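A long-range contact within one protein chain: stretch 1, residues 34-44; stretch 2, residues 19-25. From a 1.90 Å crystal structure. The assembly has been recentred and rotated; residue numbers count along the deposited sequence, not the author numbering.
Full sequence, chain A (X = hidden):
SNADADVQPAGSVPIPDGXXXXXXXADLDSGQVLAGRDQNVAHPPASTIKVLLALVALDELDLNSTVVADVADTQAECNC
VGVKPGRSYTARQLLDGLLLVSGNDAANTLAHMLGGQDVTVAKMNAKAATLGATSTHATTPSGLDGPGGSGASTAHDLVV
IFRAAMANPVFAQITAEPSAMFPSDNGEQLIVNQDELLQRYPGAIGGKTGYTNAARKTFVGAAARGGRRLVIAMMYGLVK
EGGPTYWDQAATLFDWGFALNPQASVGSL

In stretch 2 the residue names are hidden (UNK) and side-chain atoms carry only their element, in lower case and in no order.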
# COMPACT_ATOMS: atom_id res chain seq x y z
N LEU A 34 17.74 -0.18 -6.89
CA LEU A 34 18.45 0.90 -7.59
C LEU A 34 19.03 1.92 -6.62
O LEU A 34 20.11 2.47 -6.84
CB LEU A 34 17.52 1.60 -8.59
CG LEU A 34 17.08 0.88 -9.87
CD1 LEU A 34 16.21 -0.32 -9.59
CD2 LEU A 34 16.33 1.84 -10.76
N ALA A 35 18.29 2.18 -5.54
CA ALA A 35 18.74 3.13 -4.53
C ALA A 35 17.90 2.96 -3.28
O ALA A 35 16.79 2.44 -3.34
CB ALA A 35 18.62 4.58 -5.05
N GLY A 36 18.42 3.40 -2.14
CA GLY A 36 17.65 3.31 -0.92
C GLY A 36 18.20 4.23 0.13
O GLY A 36 19.39 4.57 0.12
N ARG A 37 17.33 4.67 1.03
CA ARG A 37 17.77 5.39 2.21
C ARG A 37 17.17 4.74 3.44
O ARG A 37 15.95 4.71 3.58
CB ARG A 37 17.36 6.85 2.14
CG ARG A 37 17.84 7.64 3.35
CD ARG A 37 17.47 9.11 3.26
NE ARG A 37 17.84 9.81 4.49
CZ ARG A 37 17.18 10.86 4.97
NH1 ARG A 37 16.12 11.33 4.33
NH2 ARG A 37 17.58 11.43 6.10
N ASP A 38 18.03 4.20 4.31
CA ASP A 38 17.57 3.48 5.50
C ASP A 38 16.44 2.49 5.19
O ASP A 38 15.48 2.35 5.95
CB ASP A 38 17.13 4.48 6.57
CG ASP A 38 18.29 5.17 7.25
OD1 ASP A 38 19.42 4.66 7.17
OD2 ASP A 38 18.06 6.23 7.88
N GLN A 39 16.55 1.80 4.06
CA GLN A 39 15.46 0.96 3.59
C GLN A 39 15.14 -0.25 4.48
O GLN A 39 14.12 -0.90 4.29
CB GLN A 39 15.70 0.52 2.14
CG GLN A 39 16.92 -0.34 1.94
CD GLN A 39 18.12 0.47 1.45
OE1 GLN A 39 18.43 1.54 2.00
NE2 GLN A 39 18.79 -0.03 0.42
N ASN A 40 16.00 -0.56 5.45
CA ASN A 40 15.72 -1.66 6.38
C ASN A 40 15.38 -1.18 7.79
O ASN A 40 15.31 -1.98 8.72
CB ASN A 40 16.90 -2.64 6.43
CG ASN A 40 17.22 -3.24 5.08
OD1 ASN A 40 16.33 -3.66 4.34
ND2 ASN A 40 18.50 -3.27 4.74
N VAL A 41 15.19 0.13 7.96
CA VAL A 41 14.84 0.68 9.26
C VAL A 41 13.33 0.58 9.47
O VAL A 41 12.55 1.02 8.62
CB VAL A 41 15.32 2.14 9.40
CG1 VAL A 41 14.75 2.79 10.66
CG2 VAL A 41 16.85 2.20 9.40
N ALA A 42 12.90 -0.01 10.60
CA ALA A 42 11.48 -0.24 10.85
C ALA A 42 10.74 1.01 11.31
O ALA A 42 11.22 1.75 12.17
CB ALA A 42 11.28 -1.37 11.88
N HIS A 43 9.57 1.24 10.72
CA HIS A 43 8.67 2.32 11.10
C HIS A 43 7.25 1.79 10.97
O HIS A 43 7.02 0.77 10.31
CB HIS A 43 8.86 3.55 10.19
CG HIS A 43 10.15 4.27 10.40
ND1 HIS A 43 10.43 4.99 11.54
CD2 HIS A 43 11.24 4.40 9.60
CE1 HIS A 43 11.64 5.52 11.44
NE2 HIS A 43 12.15 5.17 10.27
N PRO A 44 6.28 2.45 11.61
CA PRO A 44 4.88 2.03 11.44
C PRO A 44 4.44 2.23 10.00
O PRO A 44 4.81 3.23 9.38
CB PRO A 44 4.12 2.97 12.38
CG PRO A 44 5.15 3.37 13.44
CD PRO A 44 6.44 3.48 12.66
N UNK A 19 10.65 14.70 1.65
CA UNK A 19 10.08 14.56 3.00
C UNK A 19 10.23 13.16 3.60
O UNK A 19 10.26 13.05 4.83
c UNK A 19 8.59 14.87 2.77
c UNK A 19 8.36 14.62 1.31
c UNK A 19 9.63 15.06 0.66
N UNK A 20 10.30 12.12 2.77
CA UNK A 20 10.38 10.75 3.29
C UNK A 20 11.71 10.50 4.00
O UNK A 20 12.76 10.77 3.43
c UNK A 20 10.18 9.72 2.17
N UNK A 21 11.67 9.98 5.22
CA UNK A 21 12.92 9.73 5.94
C UNK A 21 13.56 8.38 5.59
O UNK A 21 14.77 8.22 5.74
o UNK A 21 14.79 12.24 7.95
c UNK A 21 12.76 9.92 7.46
c UNK A 21 12.57 11.38 7.86
n UNK A 21 13.46 13.03 6.33
c UNK A 21 13.70 12.26 7.38
N UNK A 22 12.76 7.40 5.16
CA UNK A 22 13.32 6.19 4.55
C UNK A 22 12.60 5.93 3.24
O UNK A 22 11.44 6.29 3.10
o UNK A 22 11.81 4.44 5.31
c UNK A 22 13.15 4.93 5.43
c UNK A 22 13.51 5.22 6.91
N UNK A 23 13.28 5.32 2.29
CA UNK A 23 12.67 5.02 1.00
C UNK A 23 13.55 4.02 0.25
O UNK A 23 14.70 3.78 0.64
c UNK A 23 14.74 7.07 -0.87
c UNK A 23 13.65 7.20 0.05
c UNK A 23 13.92 8.32 0.80
n UNK A 23 15.11 8.87 0.40
c UNK A 23 16.23 6.31 -2.60
c UNK A 23 16.83 8.28 -1.34
c UNK A 23 17.10 7.36 -2.32
c UNK A 23 12.44 6.30 0.17
c UNK A 23 15.64 8.12 -0.62
c UNK A 23 15.05 6.15 -1.88
N UNK A 24 13.01 3.45 -0.82
CA UNK A 24 13.75 2.50 -1.64
C UNK A 24 13.20 2.58 -3.06
O UNK A 24 12.05 2.94 -3.25
c UNK A 24 14.61 0.09 -1.77
c UNK A 24 12.19 0.52 -1.19
c UNK A 24 13.63 1.04 -1.09
c UNK A 24 14.68 -1.30 -1.11
N UNK A 25 14.05 2.32 -4.05
CA UNK A 25 13.62 2.26 -5.45
C UNK A 25 14.12 0.93 -5.97
O UNK A 25 15.32 0.63 -5.90
c UNK A 25 13.74 3.28 -7.75
c UNK A 25 14.24 3.38 -6.31
c UNK A 25 13.90 4.75 -5.74
O HOH W 1 16.10 7.68 8.05
O HOH W 2 12.60 1.70 6.04

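Position 19 carries three side-chain carbons that close a ring onto its own backbone N, a connectivity unique to proline. Pro19 points away from stretch 1 and makes no contact with it. Position 20 has a single side-chain carbon and its backbone O lies 3.5 Å from Arg37 NH1; one carbon makes it alanine, and it is the carbonyl of Ala20 that approaches stretch 1.

Position 21 has an unbranched run of three carbons, the third bearing one oxygen and one nitrogen. That terminal oxygen at position 21 comes within 3.4 Å of Arg37 NH2, and the backbone O lies over one face of the guanidinium. Carbon count and terminal amide identify glutamine. Water 1 donates to Gln21 O (2.7 Å) and to Asp38 OD2 (2.4 Å), bridging Gln21 O and Asp38 OD2, which lie 4.4 Å apart.

At position 22 one carbon bears an oxygen and a carbon. The branch carbon of position 22 meets Asp38 CB at 3.7 Å and His43 CD2 at 3.6 Å, the latter at the edge of the imidazole. The branching pattern is that of threonine. Thr22 OG1 donates to water 2 (2.9 Å), which in turn donates to Asp38 O (3.0 Å) and Val41 O (2.7 Å). The turn from Asp38 to Val41 is type I, closed by Val41 N to Asp38 O at 3.0 Å.

Position 23 has one carbon followed by fused five- and six-membered rings holding eight carbons and one nitrogen. Arg37 CB sits 3.7 Å from the centroid of the five-membered ring, 23° off its normal, a CH-pi contact over the face; a six-membered-ring carbon of position 23 reaches Ala35 CB at 3.8 Å. This indole is tryptophan, and the carbon nearest Ala35 is Trp23 CZ3.

Position 24 has four carbons, forked at the first, with one arm two carbons long. The end carbon of that arm at position 24 approaches Gln39 CB at 3.9 Å. The fork identifies isoleucine. Ile24 CA is 4.0 Å from Gly36 CA, a non-hydrogen-bonded pair.

Position 25 has one carbon bearing two others, one of which packs against Leu34 CD2 at 4.2 Å; hence valine, with Val25 CG1 at that contact.

The contact works as an antiparallel strand pairing, with axes at 172°. Trp23 N to Arg37 O (3.0 Å) and Arg37 N to Trp23 O (2.8 Å) form a reciprocal pair. Val25 N donates to Ala35 O (2.8 Å), while Val25 O accepts from Leu34 N (2.7 Å) and weakly from Ala35 N (3.4 Å). Ala35, Arg37, Trp23 and Val25 share one sheet face, where the indole packs against Arg37 CB and reaches Ala35 CB; past the end of strand 34-37, water 2 links the turn to Thr22, at the start of the other strand.

Stretch 2 (19-25) PAQTWIV
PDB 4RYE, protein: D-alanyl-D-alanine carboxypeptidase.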